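Local coordinates for protein cytochrome P450 (Zobellia galactanivorans, PDB 6G5O) that belongs to the cytochrome P450 family of haem proteins and binds a protoporphyrin IX group containing iron, at residues 170-173 and 174-178; 50-54 and 55-59; 227-230 and 231-235. One frame throughout, in Å; residues are numbered along the deposited sequence.

Contact 1: residues 170-173 and 174-178; sequences NILY and HYIDE
I176 leans back along its helix toward L172, one turn earlier, and its side chain can be followed atom by atom. CB starts between two carbonyl oxygens of the previous turn, 3.6 Å from Y173 O and 3.7 Å from L172 O. CG1 stays beside the backbone N (chi1 -64°), which turns it toward the preceding residues: I176 CG1 sits 3.2 Å from L172 O and 4.0 Å from L172 CD1. The I176 CD1 methyl at the tip runs on past the leucine, 4.3 Å from L172 CD1, so that the two side chains lie next to each other and point the same way. In the backbone, I176 N donates to L172 O at 3.0 Å, the same i to i+4 bond that joins H174 to N170 and Y175 to I171. D177 N donates to Y173 O in the same way, with an almost straight N-H...O angle of 174°. The D177 carboxylate folds back over the same turn, its CG 3.4 Å from Y173 O, while OD2 has a long, weak ion pair with K211. Y175 leads off another side: L172 O lies at the edge of its ring, and its hydroxyl is hydrogen-bonded to E145 and W149, with W152 meeting the ring edge-to-face. This is a helix with a polar flank of N170, H174 and D177 turned largely to solvent and the i, i+4 apolar pair L172 and I176 set against F218 of helix 207-220; its place in the chain is consistent with the G helix of the P450 fold.

Contact 2: residues 50-54 and 55-59; sequences SGAVP and GRIVI
The methyls of I57 fold back onto S50 and A52: CD1 lies 3.6 Å from S50 O and 4.0 Å from S50 CB, and CG2 lies 4.1 Å from A52 CB. With chi1 at 69°, CG1 stands between the backbone N and the carbonyl carbon, which lets both branches face the earlier segment. R56 CB approaches the same alanine methyl, while its extended chain leaves the contact. What brings these residues together, in the loop between strand 48-49 and helix 79-92, is a type II beta turn from V53 to R56, closed by R56 N donating to V53 O at 3.0 Å. P54 and G55 take its corners, and G55 has the positive phi (95°) expected of a glycine at the second. An overlapping type I turn runs from G55 to V58. One water braces the reversal, donating to V53 O and accepting from I57 N. A second lies in the plane of the R56 guanidinium, at its edge, accepting from NH1 and, weakly, from V53 N. Farther out, A52 and R56 pack on V273 of strand 270-274, R56 NE forms a salt bridge with D27, and NH2 bonds to the carbonyl of D288. D76 accepts from S50 N and G51 N.

Contact 3: residues 227-230 and 231-235; sequences NAVT and NSIAY
The flat amide of N231 lies across the carbonyl oxygen of N227, which stands over one face, 3.1 Å from N231 CG. N227 O is also 3.4 Å from N231 ND2, at too poor an angle for a hydrogen bond. That NH2 group instead donates to the carbonyl of V373, and F264 and F375 also touch the asparagine side chain. With CG beside its own backbone N (chi1 -69°), the amide folds back over the preceding turn, where N231 N donates to N227 O at 2.8 Å. A single oxygen thus takes a backbone bond and also lies against the face of a planar group. A228 O is used twice in a different way: S232 OG donates to it at 2.6 Å and S232 N at 3.1 Å, the two arriving from opposite faces of the carbonyl plane. The serine hydroxyl is thereby satisfied within its own helix in a buried setting. On another flank, I233 CD1 lies 4.1 Å from V229 CG1, the two chains side by side, and F126 and I380 pack on the isoleucine. A234 N donates to T230 O with an N-H...O angle of 179°. Buried, and with A228 beside the haem, helix 223-238 probably forms the later part of the long central helix that crosses the haem in cytochromes P450.

In the fold
The three contacts lie at different distances from the haem. A228 of contact 3 brings its side chain to about 4 Å from the haem and S50 of contact 2 to about 5 Å, whereas I176 of contact 1 remains about 11 Å away, nearer the protein surface. None touches another: nearest atoms are about 8 Å apart between contacts 1 and 2, about 12 Å between 2 and 3 and about 16 Å between 1 and 3. Contacts 2 and 3 lie on opposite sides of the chain's centre, their own centres about 29 Å apart. Contacts 1 and 3 are successive turns of helices, contact 2 a loop reversal; contact 2 comes first in the chain, then 1, then 3.

Contact 1: residues 170-173 and 174-178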
loop_
_atom_site.group_PDB
_atom_site.type_symbol
_atom_site.label_atom_id
_atom_site.label_comp_id
_atom_site.label_asym_id
_atom_site.label_seq_id
_atom_site.Cartn_x
_atom_site.Cartn_y
_atom_site.Cartn_z
ATOM N N ASN A 170 0.321 19.479 -6.157
ATOM C CA ASN A 170 -0.381 20.622 -5.572
ATOM C C ASN A 170 -1.890 20.551 -5.667
ATOM O O ASN A 170 -2.563 21.176 -4.876
ATOM C CB ASN A 170 0.111 21.934 -6.199
ATOM C CG ASN A 170 1.414 22.394 -5.599
ATOM O OD1 ASN A 170 1.715 22.067 -4.455
ATOM N ND2 ASN A 170 2.202 23.138 -6.361
ATOM N N ILE A 171 -2.428 19.814 -6.627
ATOM C CA ILE A 171 -3.863 19.586 -6.664
ATOM C C ILE A 171 -4.307 18.904 -5.375
ATOM O O ILE A 171 -5.288 19.318 -4.743
ATOM C CB ILE A 171 -4.283 18.722 -7.869
ATOM C CG1 ILE A 171 -4.258 19.574 -9.161
ATOM C CG2 ILE A 171 -5.679 18.129 -7.657
ATOM C CD1 ILE A 171 -2.978 19.458 -9.979
ATOM N N LEU A 172 -3.583 17.855 -4.995
ATOM C CA LEU A 172 -3.839 17.175 -3.733
ATOM C C LEU A 172 -3.521 18.079 -2.536
ATOM O O LEU A 172 -4.290 18.146 -1.602
ATOM C CB LEU A 172 -3.038 15.860 -3.634
ATOM C CG LEU A 172 -3.162 15.106 -2.302
ATOM C CD1 LEU A 172 -4.605 14.627 -2.049
ATOM C CD2 LEU A 172 -2.169 13.958 -2.245
ATOM N N TYR A 173 -2.397 18.773 -2.556
ATOM C CA TYR A 173 -1.983 19.515 -1.367
ATOM C C TYR A 173 -2.936 20.674 -1.078
ATOM O O TYR A 173 -3.285 20.915 0.073
ATOM C CB TYR A 173 -0.532 19.998 -1.448
ATOM C CG TYR A 173 0.489 18.922 -1.758
ATOM C CD1 TYR A 173 0.240 17.547 -1.515
ATOM C CD2 TYR A 173 1.744 19.276 -2.272
ATOM C CE1 TYR A 173 1.199 16.579 -1.815
ATOM C CE2 TYR A 173 2.707 18.315 -2.562
ATOM C CZ TYR A 173 2.432 16.971 -2.341
ATOM O OH TYR A 173 3.408 16.044 -2.664
ATOM N N HIS A 174 -3.400 21.348 -2.116
ATOM C CA HIS A 174 -4.350 22.452 -1.950
ATOM C C HIS A 174 -5.739 21.945 -1.525
ATOM O O HIS A 174 -6.402 22.576 -0.722
ATOM C CB HIS A 174 -4.432 23.301 -3.247
ATOM C CG HIS A 174 -5.561 24.296 -3.262
ATOM N ND1 HIS A 174 -5.425 25.591 -2.795
ATOM C CD2 HIS A 174 -6.846 24.182 -3.688
ATOM C CE1 HIS A 174 -6.575 26.228 -2.936
ATOM N NE2 HIS A 174 -7.455 25.395 -3.470
ATOM N N TYR A 175 -6.177 20.805 -2.039
ATOM C CA TYR A 175 -7.443 20.264 -1.615
ATOM C C TYR A 175 -7.407 19.892 -0.118
ATOM O O TYR A 175 -8.384 20.106 0.601
ATOM C CB TYR A 175 -7.812 19.068 -2.490
ATOM C CG TYR A 175 -8.907 18.204 -1.945
ATOM C CD1 TYR A 175 -8.618 17.155 -1.076
ATOM C CD2 TYR A 175 -10.219 18.401 -2.322
ATOM C CE1 TYR A 175 -9.617 16.314 -0.606
ATOM C CE2 TYR A 175 -11.226 17.584 -1.856
ATOM C CZ TYR A 175 -10.925 16.535 -0.989
ATOM O OH TYR A 175 -11.943 15.730 -0.507
ATOM N N ILE A 176 -6.283 19.347 0.335
ATOM C CA ILE A 176 -6.109 18.989 1.750
ATOM C C ILE A 176 -6.140 20.262 2.585
ATOM O O ILE A 176 -6.887 20.317 3.558
ATOM C CB ILE A 176 -4.782 18.219 2.022
ATOM C CG1 ILE A 176 -4.767 16.863 1.308
ATOM C CG2 ILE A 176 -4.524 18.021 3.523
ATOM C CD1 ILE A 176 -5.690 15.837 1.888
ATOM N N ASP A 177 -5.353 21.279 2.197
ATOM C CA ASP A 177 -5.406 22.634 2.839
ATOM C C ASP A 177 -6.841 23.129 2.981
ATOM O O ASP A 177 -7.216 23.631 4.053
ATOM C CB ASP A 177 -4.631 23.694 2.042
ATOM C CG ASP A 177 -3.142 23.601 2.222
ATOM O OD1 ASP A 177 -2.689 23.243 3.330
ATOM O OD2 ASP A 177 -2.417 23.907 1.237
ATOM N N GLU A 178 -7.647 22.955 1.922
ATOM C CA GLU A 178 -9.038 23.427 1.943
ATOM C C GLU A 178 -9.901 22.669 2.946
ATOM O O GLU A 178 -10.644 23.296 3.697
ATOM C CB GLU A 178 -9.701 23.408 0.546
ATOM C CG GLU A 178 -9.163 24.410 -0.490
ATOM C CD GLU A 178 -8.833 25.815 0.059
ATOM O OE1 GLU A 178 -7.649 26.245 -0.038
ATOM O OE2 GLU A 178 -9.747 26.500 0.585
#

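Contact 2: residues 50-54 and 55-59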
loop_
_atom_site.group_PDB
_atom_site.type_symbol
_atom_site.label_atom_id
_atom_site.label_comp_id
_atom_site.label_asym_id
_atom_site.label_seq_id
_atom_site.Cartn_x
_atom_site.Cartn_y
_atom_site.Cartn_z
ATOM N N SER A 50 14.319 7.663 9.094
ATOM C CA SER A 50 13.183 8.150 8.286
ATOM C C SER A 50 12.974 9.667 8.423
ATOM O O SER A 50 12.329 10.304 7.566
ATOM C CB SER A 50 11.876 7.408 8.653
ATOM O OG SER A 50 12.005 6.027 8.403
ATOM N N GLY A 51 13.560 10.235 9.472
ATOM C CA GLY A 51 13.417 11.660 9.780
ATOM C C GLY A 51 14.273 12.583 8.932
ATOM O O GLY A 51 14.983 13.408 9.462
ATOM N N ALA A 52 14.179 12.454 7.612
ATOM C CA ALA A 52 14.993 13.224 6.709
ATOM C C ALA A 52 14.260 14.481 6.196
ATOM O O ALA A 52 13.141 14.767 6.580
ATOM C CB ALA A 52 15.412 12.347 5.535
ATOM N N VAL A 53 14.918 15.232 5.331
ATOM C CA VAL A 53 14.297 16.282 4.585
ATOM C C VAL A 53 13.076 15.714 3.881
ATOM O O VAL A 53 13.160 14.682 3.213
ATOM C CB VAL A 53 15.314 16.938 3.594
ATOM C CG1 VAL A 53 14.631 17.711 2.473
ATOM C CG2 VAL A 53 16.251 17.865 4.374
ATOM N N PRO A 54 11.922 16.380 4.036
ATOM C CA PRO A 54 10.689 15.800 3.519
ATOM C C PRO A 54 10.806 15.425 2.073
ATOM O O PRO A 54 11.325 16.202 1.289
ATOM C CB PRO A 54 9.678 16.923 3.717
ATOM C CG PRO A 54 10.173 17.607 4.968
ATOM C CD PRO A 54 11.665 17.596 4.843
ATOM N N GLY A 55 10.339 14.223 1.731
ATOM C CA GLY A 55 10.397 13.731 0.356
ATOM C C GLY A 55 11.592 12.861 0.053
ATOM O O GLY A 55 11.601 12.107 -0.935
ATOM N N ARG A 56 12.608 12.935 0.884
ATOM C CA ARG A 56 13.856 12.286 0.526
ATOM C C ARG A 56 13.828 10.762 0.574
ATOM O O ARG A 56 14.468 10.122 -0.262
ATOM C CB ARG A 56 15.004 12.786 1.384
ATOM C CG ARG A 56 16.305 12.756 0.601
ATOM C CD ARG A 56 17.516 13.171 1.423
ATOM N NE ARG A 56 18.706 12.621 0.770
ATOM C CZ ARG A 56 19.871 12.376 1.356
ATOM N NH1 ARG A 56 20.089 12.647 2.649
ATOM N NH2 ARG A 56 20.844 11.863 0.614
ATOM N N ILE A 57 13.111 10.178 1.536
ATOM C CA ILE A 57 13.126 8.721 1.685
ATOM C C ILE A 57 12.242 8.011 0.652
ATOM O O ILE A 57 12.263 6.805 0.570
ATOM C CB ILE A 57 12.767 8.236 3.102
ATOM C CG1 ILE A 57 11.288 8.490 3.432
ATOM C CG2 ILE A 57 13.696 8.849 4.127
ATOM C CD1 ILE A 57 10.936 8.323 4.911
ATOM N N VAL A 58 11.474 8.745 -0.145
ATOM C CA VAL A 58 10.653 8.109 -1.172
ATOM C C VAL A 58 11.515 7.874 -2.419
ATOM O O VAL A 58 12.578 8.522 -2.601
ATOM C CB VAL A 58 9.423 8.966 -1.525
ATOM C CG1 VAL A 58 8.448 8.217 -2.444
ATOM C CG2 VAL A 58 8.711 9.401 -0.252
ATOM N N ILE A 59 11.053 6.941 -3.266
ATOM C CA ILE A 59 11.705 6.596 -4.513
ATOM C C ILE A 59 10.667 6.438 -5.630
ATOM O O ILE A 59 9.883 5.456 -5.627
ATOM C CB ILE A 59 12.527 5.308 -4.370
ATOM C CG1 ILE A 59 13.621 5.492 -3.316
ATOM C CG2 ILE A 59 13.160 4.932 -5.709
ATOM C CD1 ILE A 59 14.255 4.200 -2.856
HETATM O O HOH W 1 12.037 11.972 3.903
HETATM O O HOH W 2 18.101 14.142 4.588
#

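Contact 3: residues 227-230 and 231-235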
loop_
_atom_site.group_PDB
_atom_site.type_symbol
_atom_site.label_atom_id
_atom_site.label_comp_id
_atom_site.label_asym_id
_atom_site.label_seq_id
_atom_site.Cartn_x
_atom_site.Cartn_y
_atom_site.Cartn_z
ATOM N N ASN A 227 -3.700 -1.432 -6.929
ATOM C CA ASN A 227 -2.911 -2.561 -7.436
ATOM C C ASN A 227 -3.233 -3.915 -6.760
ATOM O O ASN A 227 -3.366 -4.937 -7.448
ATOM C CB ASN A 227 -1.434 -2.257 -7.355
ATOM C CG ASN A 227 -0.987 -1.293 -8.452
ATOM O OD1 ASN A 227 -1.589 -1.269 -9.560
ATOM N ND2 ASN A 227 0.040 -0.477 -8.149
ATOM N N ALA A 228 -3.398 -3.932 -5.434
ATOM C CA ALA A 228 -3.820 -5.152 -4.736
ATOM C C ALA A 228 -5.156 -5.664 -5.250
ATOM O O ALA A 228 -5.355 -6.868 -5.427
ATOM C CB ALA A 228 -3.905 -4.914 -3.222
ATOM N N VAL A 229 -6.110 -4.757 -5.417
ATOM C CA VAL A 229 -7.451 -5.161 -5.845
ATOM C C VAL A 229 -7.404 -5.733 -7.266
ATOM O O VAL A 229 -7.982 -6.788 -7.550
ATOM C CB VAL A 229 -8.449 -3.988 -5.740
ATOM C CG1 VAL A 229 -9.745 -4.264 -6.479
ATOM C CG2 VAL A 229 -8.759 -3.712 -4.282
ATOM N N THR A 230 -6.683 -5.033 -8.131
ATOM C CA THR A 230 -6.608 -5.378 -9.548
ATOM C C THR A 230 -5.838 -6.701 -9.726
ATOM O O THR A 230 -6.321 -7.610 -10.418
ATOM C CB THR A 230 -5.960 -4.256 -10.350
ATOM O OG1 THR A 230 -6.748 -3.069 -10.203
ATOM C CG2 THR A 230 -5.892 -4.614 -11.842
ATOM N N ASN A 231 -4.685 -6.821 -9.048
ATOM C CA ASN A 231 -3.882 -8.031 -9.102
ATOM C C ASN A 231 -4.620 -9.266 -8.572
ATOM O O ASN A 231 -4.428 -10.379 -9.106
ATOM C CB ASN A 231 -2.539 -7.834 -8.413
ATOM C CG ASN A 231 -1.619 -6.873 -9.176
ATOM O OD1 ASN A 231 -1.901 -6.536 -10.316
ATOM N ND2 ASN A 231 -0.531 -6.402 -8.539
ATOM N N SER A 232 -5.476 -9.076 -7.567
ATOM C CA SER A 232 -6.245 -10.168 -7.010
ATOM C C SER A 232 -7.266 -10.733 -7.997
ATOM O O SER A 232 -7.516 -11.948 -8.039
ATOM C CB SER A 232 -6.950 -9.724 -5.741
ATOM O OG SER A 232 -5.968 -9.342 -4.784
ATOM N N ILE A 233 -7.901 -9.850 -8.749
ATOM C CA ILE A 233 -8.934 -10.277 -9.678
ATOM C C ILE A 233 -8.269 -10.993 -10.861
ATOM O O ILE A 233 -8.712 -12.081 -11.277
ATOM C CB ILE A 233 -9.783 -9.080 -10.138
ATOM C CG1 ILE A 233 -10.613 -8.558 -8.956
ATOM C CG2 ILE A 233 -10.710 -9.478 -11.273
ATOM C CD1 ILE A 233 -11.020 -7.106 -9.156
ATOM N N ALA A 234 -7.189 -10.417 -11.371
ATOM C CA ALA A 234 -6.387 -11.092 -12.377
ATOM C C ALA A 234 -6.046 -12.522 -11.961
ATOM O O ALA A 234 -6.300 -13.495 -12.719
ATOM C CB ALA A 234 -5.110 -10.332 -12.627
ATOM N N TYR A 235 -5.459 -12.656 -10.766
ATOM C CA TYR A 235 -5.081 -13.973 -10.267
ATOM C C TYR A 235 -6.253 -14.953 -10.217
ATOM O O TYR A 235 -6.093 -16.117 -10.567
ATOM C CB TYR A 235 -4.452 -13.880 -8.875
ATOM C CG TYR A 235 -4.368 -15.208 -8.165
ATOM C CD1 TYR A 235 -3.317 -16.097 -8.414
ATOM C CD2 TYR A 235 -5.325 -15.570 -7.259
ATOM C CE1 TYR A 235 -3.238 -17.307 -7.757
ATOM C CE2 TYR A 235 -5.258 -16.773 -6.598
ATOM C CZ TYR A 235 -4.221 -17.635 -6.867
ATOM O OH TYR A 235 -4.199 -18.809 -6.191
#